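Local structure of DUF5618 domain-containing protein (Dyadobacter fermentans, 3MFN) at residues F79-Y84 and I146-R151; E37-L42 and R141-I146; D47-K52 and K64-A69; D57-D62 and V129-V134. The protein is of unknown function but folds as a compact bundle of helices that associates with a second copy of itself. All blocks are in the same frame, centred on the assembly; numbering follows the deposited sequence.

Contact 1: residues F79-Y84 and I146-R151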
# COMPACT_ATOMS: atom_id res chain seq x y z
N PHE A 79 17.85 -2.89 -9.22
CA PHE A 79 19.20 -3.34 -9.46
C PHE A 79 19.25 -4.81 -9.95
O PHE A 79 19.86 -5.12 -11.00
CB PHE A 79 20.03 -3.11 -8.20
CG PHE A 79 21.51 -3.22 -8.44
CD1 PHE A 79 22.14 -4.45 -8.48
CD2 PHE A 79 22.27 -2.07 -8.63
CE1 PHE A 79 23.51 -4.54 -8.72
CE2 PHE A 79 23.65 -2.14 -8.85
CZ PHE A 79 24.27 -3.39 -8.92
N ALA A 80 18.54 -5.71 -9.26
CA ALA A 80 18.41 -7.08 -9.73
C ALA A 80 17.78 -7.11 -11.11
O ALA A 80 18.31 -7.75 -11.99
CB ALA A 80 17.60 -7.96 -8.73
N LEU A 81 16.67 -6.38 -11.32
CA LEU A 81 16.01 -6.36 -12.62
C LEU A 81 16.88 -5.82 -13.77
O LEU A 81 16.87 -6.37 -14.87
CB LEU A 81 14.65 -5.65 -12.58
CG LEU A 81 13.58 -6.32 -11.66
CD1 LEU A 81 12.32 -5.50 -11.56
CD2 LEU A 81 13.22 -7.75 -12.13
N ASP A 82 17.64 -4.76 -13.50
CA ASP A 82 18.47 -4.13 -14.51
C ASP A 82 19.55 -5.08 -14.95
O ASP A 82 19.94 -5.11 -16.13
CB ASP A 82 19.14 -2.86 -13.97
CG ASP A 82 18.17 -1.71 -13.85
OD1 ASP A 82 17.16 -1.78 -14.55
OD2 ASP A 82 18.40 -0.76 -13.07
N HIS A 83 20.05 -5.86 -13.99
CA HIS A 83 21.08 -6.82 -14.29
C HIS A 83 20.52 -7.97 -15.12
O HIS A 83 21.18 -8.44 -15.99
CB HIS A 83 21.82 -7.37 -13.06
CG HIS A 83 22.96 -8.27 -13.43
ND1 HIS A 83 24.25 -7.82 -13.59
CD2 HIS A 83 22.99 -9.60 -13.72
CE1 HIS A 83 25.03 -8.82 -13.96
NE2 HIS A 83 24.29 -9.92 -14.03
N TYR A 84 19.29 -8.39 -14.88
CA TYR A 84 18.70 -9.50 -15.64
C TYR A 84 18.27 -9.10 -17.07
O TYR A 84 18.49 -9.83 -18.05
CB TYR A 84 17.51 -10.08 -14.87
CG TYR A 84 16.82 -11.25 -15.54
CD1 TYR A 84 17.54 -12.37 -15.90
CD2 TYR A 84 15.45 -11.26 -15.78
CE1 TYR A 84 16.90 -13.49 -16.54
CE2 TYR A 84 14.81 -12.36 -16.40
CZ TYR A 84 15.55 -13.47 -16.78
OH TYR A 84 14.95 -14.54 -17.39
N ILE A 146 13.58 -10.55 -6.18
CA ILE A 146 15.03 -10.76 -6.25
C ILE A 146 15.33 -12.25 -6.41
O ILE A 146 16.21 -12.61 -7.19
CB ILE A 146 15.76 -10.16 -5.07
CG1 ILE A 146 15.62 -8.64 -5.11
CG2 ILE A 146 17.23 -10.65 -5.11
CD1 ILE A 146 15.96 -7.85 -3.87
N ASP A 147 14.60 -13.11 -5.71
CA ASP A 147 14.82 -14.55 -5.83
C ASP A 147 14.44 -15.03 -7.21
O ASP A 147 15.09 -15.91 -7.76
CB ASP A 147 13.99 -15.34 -4.82
CG ASP A 147 14.41 -15.14 -3.38
OD1 ASP A 147 15.49 -14.52 -3.07
OD2 ASP A 147 13.64 -15.61 -2.52
N TRP A 148 13.38 -14.47 -7.78
CA TRP A 148 12.99 -14.85 -9.14
C TRP A 148 14.15 -14.58 -10.12
O TRP A 148 14.51 -15.44 -10.95
CB TRP A 148 11.73 -14.07 -9.54
CG TRP A 148 11.29 -14.33 -10.93
CD1 TRP A 148 10.49 -15.35 -11.36
CD2 TRP A 148 11.57 -13.53 -12.09
NE1 TRP A 148 10.25 -15.23 -12.72
CE2 TRP A 148 10.90 -14.12 -13.18
CE3 TRP A 148 12.28 -12.34 -12.31
CZ2 TRP A 148 10.97 -13.60 -14.48
CZ3 TRP A 148 12.35 -11.82 -13.61
CH2 TRP A 148 11.70 -12.46 -14.68
N VAL A 149 14.75 -13.40 -10.03
CA VAL A 149 15.94 -13.05 -10.81
C VAL A 149 17.08 -14.04 -10.59
O VAL A 149 17.57 -14.64 -11.56
CB VAL A 149 16.42 -11.61 -10.51
CG1 VAL A 149 17.79 -11.35 -11.10
CG2 VAL A 149 15.38 -10.58 -11.05
N GLU A 150 17.49 -14.24 -9.34
CA GLU A 150 18.56 -15.19 -9.02
C GLU A 150 18.30 -16.51 -9.74
O GLU A 150 19.15 -17.06 -10.42
CB GLU A 150 18.66 -15.44 -7.51
CG GLU A 150 19.86 -16.36 -7.14
CD GLU A 150 19.96 -16.74 -5.66
OE1 GLU A 150 18.92 -16.81 -5.00
OE2 GLU A 150 21.09 -17.02 -5.17
N ARG A 151 17.07 -16.98 -9.58
CA ARG A 151 16.64 -18.26 -10.03
C ARG A 151 16.49 -18.39 -11.55
O ARG A 151 16.54 -19.50 -12.05
CB ARG A 151 15.32 -18.55 -9.36
CG ARG A 151 14.78 -19.91 -9.57
CD ARG A 151 13.59 -20.09 -8.63
NE ARG A 151 12.38 -19.57 -9.26
CZ ARG A 151 11.55 -18.66 -8.76
NH1 ARG A 151 10.48 -18.33 -9.47
NH2 ARG A 151 11.76 -18.10 -7.56
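A80 and I146 bring the two backbones to 6.1 Å between their CA atoms where helices 63-85 and 132-153 run side by side in the same general direction, their local axes 9.4 Å apart and inclined by 26°. This is a buried helix-helix interface of an all-helical bundle, closed mainly by apolar and aromatic side chains. V149 has the largest share, both its methyls turned to helix 63-85. CG1 stands anti to the backbone N (chi1 169°), which sets it against the A80 carbonyl oxygen and the CB of Y84, while CG2 comes down on L81, 3.7 Å from its CD2. Both methyls also touch the CB of A80, a small residue that lets the backbones draw close; I146 CG1, one turn earlier on the same helix as V149, touches that A80 CB at 4.2 Å. Toward the C-terminal end the contact becomes aromatic. The Y84 side chain crosses that of W148 at about a right angle, its ring and the six-membered ring of the indole having planes 86° apart and centroids 5.4 Å apart. The Y84 hydroxyl continues past the indole to bond Q105 and R152. With an alanine in place of Y84, W148 would probably lose its aromatic neighbour, and Q105 and R152 the hydroxyl they share. L81 also reaches the indole, more distantly, and I109 and D106 also touch it. The nearest approach of the two rings is Y84 CE2 to W148 CH2, 3.6 Å.

Contact 2: residues E37-L42 and R141-I146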
# COMPACT_ATOMS: atom_id res chain seq x y z
N GLU A 37 24.05 -7.74 -4.16
CA GLU A 37 23.99 -6.30 -4.00
C GLU A 37 22.49 -5.82 -3.82
O GLU A 37 22.23 -5.00 -2.93
CB GLU A 37 24.73 -5.62 -5.16
CG GLU A 37 24.58 -4.10 -5.28
CD GLU A 37 25.51 -3.30 -4.34
OE1 GLU A 37 25.99 -3.85 -3.34
OE2 GLU A 37 25.72 -2.10 -4.61
N ALA A 38 21.55 -6.40 -4.57
CA ALA A 38 20.12 -6.17 -4.41
C ALA A 38 19.67 -6.42 -2.98
O ALA A 38 18.96 -5.60 -2.39
CB ALA A 38 19.31 -7.01 -5.39
N LYS A 39 20.13 -7.53 -2.41
CA LYS A 39 19.78 -7.89 -1.05
C LYS A 39 20.48 -6.95 -0.05
O LYS A 39 19.91 -6.72 1.01
CB LYS A 39 20.16 -9.33 -0.70
CG LYS A 39 19.43 -10.34 -1.52
CD LYS A 39 19.93 -11.71 -1.27
CE LYS A 39 19.25 -12.74 -2.17
NZ LYS A 39 19.86 -14.05 -1.99
N ARG A 40 21.66 -6.41 -0.39
CA ARG A 40 22.28 -5.42 0.46
C ARG A 40 21.41 -4.16 0.54
O ARG A 40 21.28 -3.59 1.60
CB ARG A 40 23.72 -5.13 0.03
CG ARG A 40 24.68 -6.35 0.22
CD ARG A 40 24.58 -6.95 1.62
NE ARG A 40 24.81 -5.95 2.67
CZ ARG A 40 25.94 -5.79 3.36
NH1 ARG A 40 26.01 -4.81 4.25
NH2 ARG A 40 26.99 -6.60 3.15
N TYR A 41 20.80 -3.76 -0.57
CA TYR A 41 19.90 -2.59 -0.59
C TYR A 41 18.69 -2.88 0.30
O TYR A 41 18.27 -2.03 1.10
CB TYR A 41 19.41 -2.25 -2.00
CG TYR A 41 20.31 -1.47 -2.91
CD1 TYR A 41 19.94 -0.22 -3.35
CD2 TYR A 41 21.49 -2.00 -3.43
CE1 TYR A 41 20.71 0.51 -4.22
CE2 TYR A 41 22.32 -1.24 -4.35
CZ TYR A 41 21.90 0.01 -4.72
OH TYR A 41 22.56 0.82 -5.60
N LEU A 42 18.10 -4.05 0.12
CA LEU A 42 16.92 -4.42 0.91
C LEU A 42 17.19 -4.44 2.40
O LEU A 42 16.40 -3.90 3.18
CB LEU A 42 16.35 -5.75 0.44
CG LEU A 42 14.99 -6.20 0.94
CD1 LEU A 42 13.87 -5.14 0.75
CD2 LEU A 42 14.59 -7.54 0.23
N ARG A 141 7.50 -9.09 -0.90
CA ARG A 141 7.27 -9.07 -2.37
C ARG A 141 8.58 -8.77 -3.11
O ARG A 141 8.90 -9.42 -4.10
CB ARG A 141 6.22 -8.04 -2.76
CG ARG A 141 4.88 -8.22 -2.09
CD ARG A 141 4.12 -9.40 -2.59
NE ARG A 141 2.86 -9.45 -1.87
CZ ARG A 141 2.63 -10.19 -0.78
NH1 ARG A 141 3.61 -10.92 -0.25
NH2 ARG A 141 1.45 -10.17 -0.21
N ALA A 142 9.35 -7.84 -2.56
CA ALA A 142 10.67 -7.45 -3.06
C ALA A 142 11.64 -8.63 -3.03
O ALA A 142 12.30 -8.87 -4.01
CB ALA A 142 11.23 -6.34 -2.24
N GLU A 143 11.72 -9.40 -1.94
CA GLU A 143 12.58 -10.57 -1.91
C GLU A 143 12.11 -11.63 -2.91
O GLU A 143 12.90 -12.36 -3.47
CB GLU A 143 12.67 -11.16 -0.50
CG GLU A 143 13.61 -12.34 -0.38
CD GLU A 143 15.10 -11.93 -0.24
OE1 GLU A 143 15.41 -10.71 -0.13
OE2 GLU A 143 15.96 -12.84 -0.18
N ILE A 144 10.80 -11.71 -3.14
CA ILE A 144 10.26 -12.61 -4.15
C ILE A 144 10.80 -12.29 -5.52
O ILE A 144 11.19 -13.18 -6.28
CB ILE A 144 8.71 -12.64 -4.18
CG1 ILE A 144 8.15 -13.46 -3.01
CG2 ILE A 144 8.22 -13.30 -5.47
CD1 ILE A 144 6.58 -13.32 -2.84
N ILE A 145 10.85 -11.01 -5.83
CA ILE A 145 11.34 -10.58 -7.14
C ILE A 145 12.84 -10.81 -7.25
O ILE A 145 13.34 -11.23 -8.29
CB ILE A 145 11.08 -9.06 -7.40
CG1 ILE A 145 9.59 -8.74 -7.45
CG2 ILE A 145 11.74 -8.66 -8.72
CD1 ILE A 145 8.82 -9.54 -8.55
N ILE A 146 13.58 -10.55 -6.18
CA ILE A 146 15.03 -10.76 -6.25
C ILE A 146 15.33 -12.25 -6.41
O ILE A 146 16.21 -12.61 -7.19
CB ILE A 146 15.76 -10.16 -5.07
CG1 ILE A 146 15.62 -8.64 -5.11
CG2 ILE A 146 17.23 -10.65 -5.11
CD1 ILE A 146 15.96 -7.85 -3.87
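E143 carries the polar side of this contact, an antiparallel pairing of the first and last helices of the bundle, 34-52 and 132-153: in the conformer described, its OE2 lies 4.5 Å from K39 NZ, too far for a salt bridge but at a distance where a weak attraction is likely. The same oxygen lies close to D147, a like charge, so the lysine may ease that crowding of acids. E143 has CG anti to its own nitrogen (chi1 -177°) and then bends at chi2 (81°), which swings the carboxylate back toward helix 34-52. K39 is extended beyond CG and passes the bent glutamate at about a right angle, its CE 3.8 Å from E143 OE2. The other carboxylate oxygen, OE1, rests against a methyl of L42, CD2; the second deposited conformer of E143 makes this detail uncertain.

Beside the charged pair the packing is aliphatic. The CD1 of I146 ends 3.8 Å from A38 CB, and its CG2 branch takes the aliphatic stem of K39 at CE. L42 divides its methyls: CD1 goes to A142 CB at 4.2 Å, and CD2 to I146 CD1 at 4.3 Å. Alanines thus face the larger residues at both levels, A38 beside I146 and A142 beside L42. The local axes are antiparallel (173°) and 10.7 Å apart. Helix 63-85 covers an adjoining side through A73 against L42 and V77 against A142, helix 107-126 packs on I145 and R141, and the guanidinium of R141 reaches D131 and E133 of the second subunit.

Contact 3: residues D47-K52 and K64-A69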
# COMPACT_ATOMS: atom_id res chain seq x y z
N ASP A 47 17.36 -1.96 7.93
CA ASP A 47 18.15 -1.40 9.03
C ASP A 47 17.81 0.06 9.27
O ASP A 47 17.77 0.51 10.42
CB ASP A 47 19.65 -1.52 8.80
CG ASP A 47 20.16 -2.96 8.93
OD1 ASP A 47 19.49 -3.81 9.55
OD2 ASP A 47 21.29 -3.19 8.47
N ILE A 48 17.60 0.80 8.19
CA ILE A 48 17.25 2.20 8.32
C ILE A 48 15.91 2.31 9.09
O ILE A 48 15.75 3.15 9.96
CB ILE A 48 17.10 2.89 6.87
CG1 ILE A 48 18.46 3.04 6.16
CG2 ILE A 48 16.35 4.29 6.99
CD1 ILE A 48 18.27 3.32 4.68
N LEU A 49 14.93 1.48 8.73
CA LEU A 49 13.66 1.54 9.45
C LEU A 49 13.86 1.19 10.93
O LEU A 49 13.32 1.86 11.80
CB LEU A 49 12.59 0.64 8.78
CG LEU A 49 12.00 1.08 7.40
CD1 LEU A 49 11.10 -0.00 6.80
CD2 LEU A 49 11.21 2.35 7.50
N ARG A 50 14.64 0.16 11.22
CA ARG A 50 14.89 -0.22 12.64
C ARG A 50 15.58 0.87 13.38
O ARG A 50 15.20 1.18 14.50
CB ARG A 50 15.74 -1.50 12.71
CG ARG A 50 16.21 -1.94 14.11
CD ARG A 50 17.33 -2.99 14.03
NE ARG A 50 18.57 -2.38 13.55
CZ ARG A 50 19.52 -3.03 12.86
NH1 ARG A 50 19.42 -4.34 12.63
NH2 ARG A 50 20.60 -2.37 12.42
N ASP A 51 16.63 1.45 12.77
CA ASP A 51 17.50 2.39 13.47
C ASP A 51 16.97 3.84 13.50
O ASP A 51 17.19 4.52 14.45
CB ASP A 51 18.90 2.34 12.85
CG ASP A 51 19.59 0.98 13.12
OD1 ASP A 51 19.18 0.34 14.11
OD2 ASP A 51 20.45 0.53 12.33
N LYS A 52 16.22 4.27 12.47
CA LYS A 52 15.83 5.68 12.33
C LYS A 52 14.36 5.88 11.95
O LYS A 52 13.92 7.01 11.84
CB LYS A 52 16.66 6.37 11.25
CG LYS A 52 18.19 6.08 11.22
CD LYS A 52 18.94 6.71 12.33
CE LYS A 52 20.41 6.95 11.93
NZ LYS A 52 20.92 5.95 10.97
N LYS A 64 10.91 10.95 6.72
CA LYS A 64 12.18 11.13 6.03
C LYS A 64 12.85 9.77 5.80
O LYS A 64 13.39 9.48 4.72
CB LYS A 64 13.00 12.05 6.93
CG LYS A 64 14.39 12.40 6.51
CD LYS A 64 15.13 13.14 7.68
CE LYS A 64 14.41 14.37 8.28
NZ LYS A 64 13.82 14.20 9.66
N TYR A 65 12.83 8.95 6.84
CA TYR A 65 13.51 7.66 6.80
C TYR A 65 12.66 6.60 6.19
O TYR A 65 13.17 5.68 5.55
CB TYR A 65 14.00 7.28 8.19
CG TYR A 65 15.17 8.14 8.62
CD1 TYR A 65 16.42 7.90 8.10
CD2 TYR A 65 15.02 9.21 9.50
CE1 TYR A 65 17.50 8.67 8.45
CE2 TYR A 65 16.10 10.01 9.86
CZ TYR A 65 17.33 9.71 9.34
OH TYR A 65 18.43 10.40 9.63
N VAL A 66 11.35 6.75 6.31
CA VAL A 66 10.45 5.90 5.55
C VAL A 66 10.64 6.08 4.04
O VAL A 66 10.76 5.12 3.27
CB VAL A 66 8.98 6.13 5.87
CG1 VAL A 66 8.20 5.22 4.95
CG2 VAL A 66 8.70 5.79 7.33
N LYS A 67 10.75 7.32 3.63
CA LYS A 67 11.08 7.63 2.23
C LYS A 67 12.42 7.04 1.73
O LYS A 67 12.49 6.39 0.68
CB LYS A 67 11.05 9.14 1.99
CG LYS A 67 9.66 9.72 2.04
CD LYS A 67 9.69 11.23 2.12
CE LYS A 67 8.29 11.83 2.17
NZ LYS A 67 8.29 13.29 2.47
N MSE A 68 13.44 7.18 2.55
CA MSE A 68 14.79 6.72 2.26
C MSE A 68 14.86 5.23 2.18
O MSE A 68 15.45 4.66 1.22
CB MSE A 68 15.70 7.22 3.47
CG MSE A 68 17.10 7.14 3.18
SE MSE A 68 18.24 7.71 4.60
CE MSE A 68 17.59 9.46 4.99
N ALA A 69 14.18 4.57 3.14
CA ALA A 69 14.09 3.13 3.15
C ALA A 69 13.33 2.62 1.98
O ALA A 69 13.72 1.65 1.36
CB ALA A 69 13.47 2.58 4.44
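I48 and L49 on one side, Y65 and A69 on the other, join two successive helices of the bundle, 34-52 and 63-85, as an antiparallel helical hairpin whose local axes lie 9.1 Å apart. The aromatic contact is a CH-pi interaction near the turn: in the conformer described, K52 CB sits 3.5 Å from the centroid of the Y65 ring, nearly on the ring normal. In Y65, chi1 (-71°) places the ring beside K52 and chi2 (-76°) turns its face to K52 CB, while I48 CG2 comes to the ring edge near its plane, 3.8 Å from Y65 CD1. The tyrosine is therefore held from two directions at once.

Aliphatic packing fills the next turn. I48 CG2 also leans on A69 CB, and its other branch, CD1, reaches the CG of selenomethionine M68. L49 presses into the small A69, CG to CB 3.6 Å, and extends CD2 over V66. L49 also meets V135 and F139 of helix 132-153, and both L49 and V66 meet M124 of helix 107-126.

A salt-bridge network of D47, R50 and D51 lies on helix 34-52, away from the hairpin interface. R50 NH1 pairs with D47 OD1 by charge alone, no N-H aimed at it, and R50 grips D51 side-on with two nitrogens. NH2 binds D51 OD2 on its syn side, while R50 NE donates almost straight (174°) to D51 OD1 at 2.8 Å.

Contact 4: residues D57-D62 and V129-V134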
# COMPACT_ATOMS: atom_id res chain seq x y z
N ASP A 57 3.56 2.05 17.92
CA ASP A 57 2.20 1.57 17.70
C ASP A 57 2.05 0.92 16.29
O ASP A 57 0.98 0.94 15.72
CB ASP A 57 1.19 2.73 17.74
CG ASP A 57 1.14 3.49 19.06
OD1 ASP A 57 1.20 2.88 20.16
OD2 ASP A 57 0.96 4.74 18.96
N GLY A 58 3.10 0.36 15.73
CA GLY A 58 3.04 -0.27 14.42
C GLY A 58 3.20 0.70 13.23
O GLY A 58 3.03 0.28 12.10
N PHE A 59 3.49 1.98 13.48
CA PHE A 59 3.78 2.92 12.39
C PHE A 59 5.12 3.60 12.57
O PHE A 59 5.46 4.02 13.67
CB PHE A 59 2.67 3.95 12.30
CG PHE A 59 1.34 3.32 12.06
CD1 PHE A 59 0.93 3.00 10.78
CD2 PHE A 59 0.54 2.97 13.11
CE1 PHE A 59 -0.30 2.38 10.58
CE2 PHE A 59 -0.67 2.35 12.89
CZ PHE A 59 -1.06 2.04 11.61
N TYR A 60 5.88 3.65 11.49
CA TYR A 60 7.16 4.38 11.44
C TYR A 60 6.82 5.84 11.46
O TYR A 60 6.02 6.26 10.67
CB TYR A 60 7.95 3.98 10.19
CG TYR A 60 8.41 2.55 10.23
CD1 TYR A 60 9.32 2.11 11.15
CD2 TYR A 60 7.89 1.61 9.38
CE1 TYR A 60 9.72 0.78 11.20
CE2 TYR A 60 8.27 0.32 9.44
CZ TYR A 60 9.17 -0.10 10.34
OH TYR A 60 9.58 -1.44 10.35
N GLN A 61 7.33 6.60 12.42
CA GLN A 61 6.90 8.01 12.61
C GLN A 61 7.75 9.01 11.83
O GLN A 61 7.35 10.16 11.67
CB GLN A 61 6.96 8.43 14.10
CG GLN A 61 6.11 7.57 15.03
CD GLN A 61 4.61 7.71 14.72
OE1 GLN A 61 4.10 8.81 14.58
NE2 GLN A 61 3.91 6.59 14.66
N ASP A 62 8.96 8.64 11.46
CA ASP A 62 9.79 9.62 10.78
C ASP A 62 9.77 9.41 9.25
O ASP A 62 10.47 8.53 8.73
CB ASP A 62 11.20 9.56 11.33
CG ASP A 62 12.06 10.73 10.84
OD1 ASP A 62 11.73 11.33 9.80
OD2 ASP A 62 13.04 11.06 11.49
N VAL A 129 4.83 6.95 3.97
CA VAL A 129 3.89 6.32 4.90
C VAL A 129 4.38 4.93 5.23
O VAL A 129 4.59 4.06 4.31
CB VAL A 129 2.45 6.30 4.31
CG1 VAL A 129 1.54 5.53 5.23
CG2 VAL A 129 1.89 7.77 4.10
N GLY A 130 4.58 4.66 6.52
CA GLY A 130 5.16 3.37 6.90
C GLY A 130 4.33 2.60 7.89
O GLY A 130 4.54 2.70 9.09
N ASP A 131 3.40 1.81 7.38
CA ASP A 131 2.57 0.93 8.19
C ASP A 131 3.35 -0.35 8.27
O ASP A 131 3.47 -1.05 7.27
CB ASP A 131 1.19 0.81 7.47
CG ASP A 131 0.23 -0.16 8.15
OD1 ASP A 131 0.69 -1.20 8.67
OD2 ASP A 131 -1.01 0.07 8.03
N ALA A 132 3.92 -0.65 9.46
CA ALA A 132 4.99 -1.63 9.55
C ALA A 132 4.56 -2.98 9.04
O ALA A 132 5.31 -3.64 8.37
CB ALA A 132 5.55 -1.73 11.01
N GLU A 133 3.34 -3.40 9.32
CA GLU A 133 2.81 -4.69 8.82
C GLU A 133 2.75 -4.67 7.31
O GLU A 133 3.04 -5.63 6.63
CB GLU A 133 1.36 -4.97 9.32
CG GLU A 133 1.14 -5.91 10.53
CD GLU A 133 -0.35 -6.38 10.67
OE1 GLU A 133 -0.65 -7.60 10.51
OE2 GLU A 133 -1.23 -5.51 10.88
N VAL A 134 2.26 -3.57 6.76
CA VAL A 134 2.19 -3.45 5.29
C VAL A 134 3.62 -3.39 4.68
O VAL A 134 3.93 -4.06 3.70
CB VAL A 134 1.39 -2.22 4.89
CG1 VAL A 134 1.34 -2.06 3.34
CG2 VAL A 134 -0.00 -2.31 5.46
O HOH W 1 1.66 -1.92 11.46
O HOH W 2 3.95 6.06 8.76
O HOH W 3 8.43 -3.16 8.82
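Two backbone hydrogen bonds tie the segments together: A132 N to G58 O, 2.9 Å and nearly straight at 166°, and Y60 N to G130 O, also 2.9 Å and in the carbonyl plane. They flank F59 and D131, the non-hydrogen-bonded pair of a single antiparallel beta bridge. Three waters bridge the segments. One donates to G58 O and D131 OD1 and accepts from E133 N, another links Y60 O with G130 N, and a third joins the Y60 hydroxyl to A132 O.

D131 is the N-cap of helix 132-153, its OD1 making a weak bond with V134 N; its OD2 is held by R141 and S115 of the second subunit. The F59 ring lies alongside this carboxylate, F59 CE1 3.5 Å from D131 OD2. Y60 lays its ring by G130, CD2 3.5 Å from G130 O, and sets CE2 3.8 Å from A132 CB. Replacing Y60 by an alanine would probably take the ring away from A132 CB and leave the third water without its hydroxyl partner. The contact thus fastens strand 59-60 to the start of helix 132-153, beside strand 55-56 and helix 107-126, and against the second subunit.

In the fold
Contacts 1 and 2 adjoin, contact 2 nearer the middle of the chain: they share I146, and A80 of one packs on A38 of the other, so helices 34-52, 63-85 and 132-153 meet there. Contact 1 is buried and apolar to aromatic; contact 2 is largely buried too, but with a charged pair at one side. Contacts 3 and 4 lie beyond the chain centre from contact 1, and touch through Y60, which meets both L49 and V66. Contact 3 is partly exposed and joins the two helices flanking the 55-60 hairpin, whereas contact 4 relies on backbone bonds and water. Contact 4 borders the second subunit, where D131 pairs with R141 of that subunit; contact 2 reaches it only through R141.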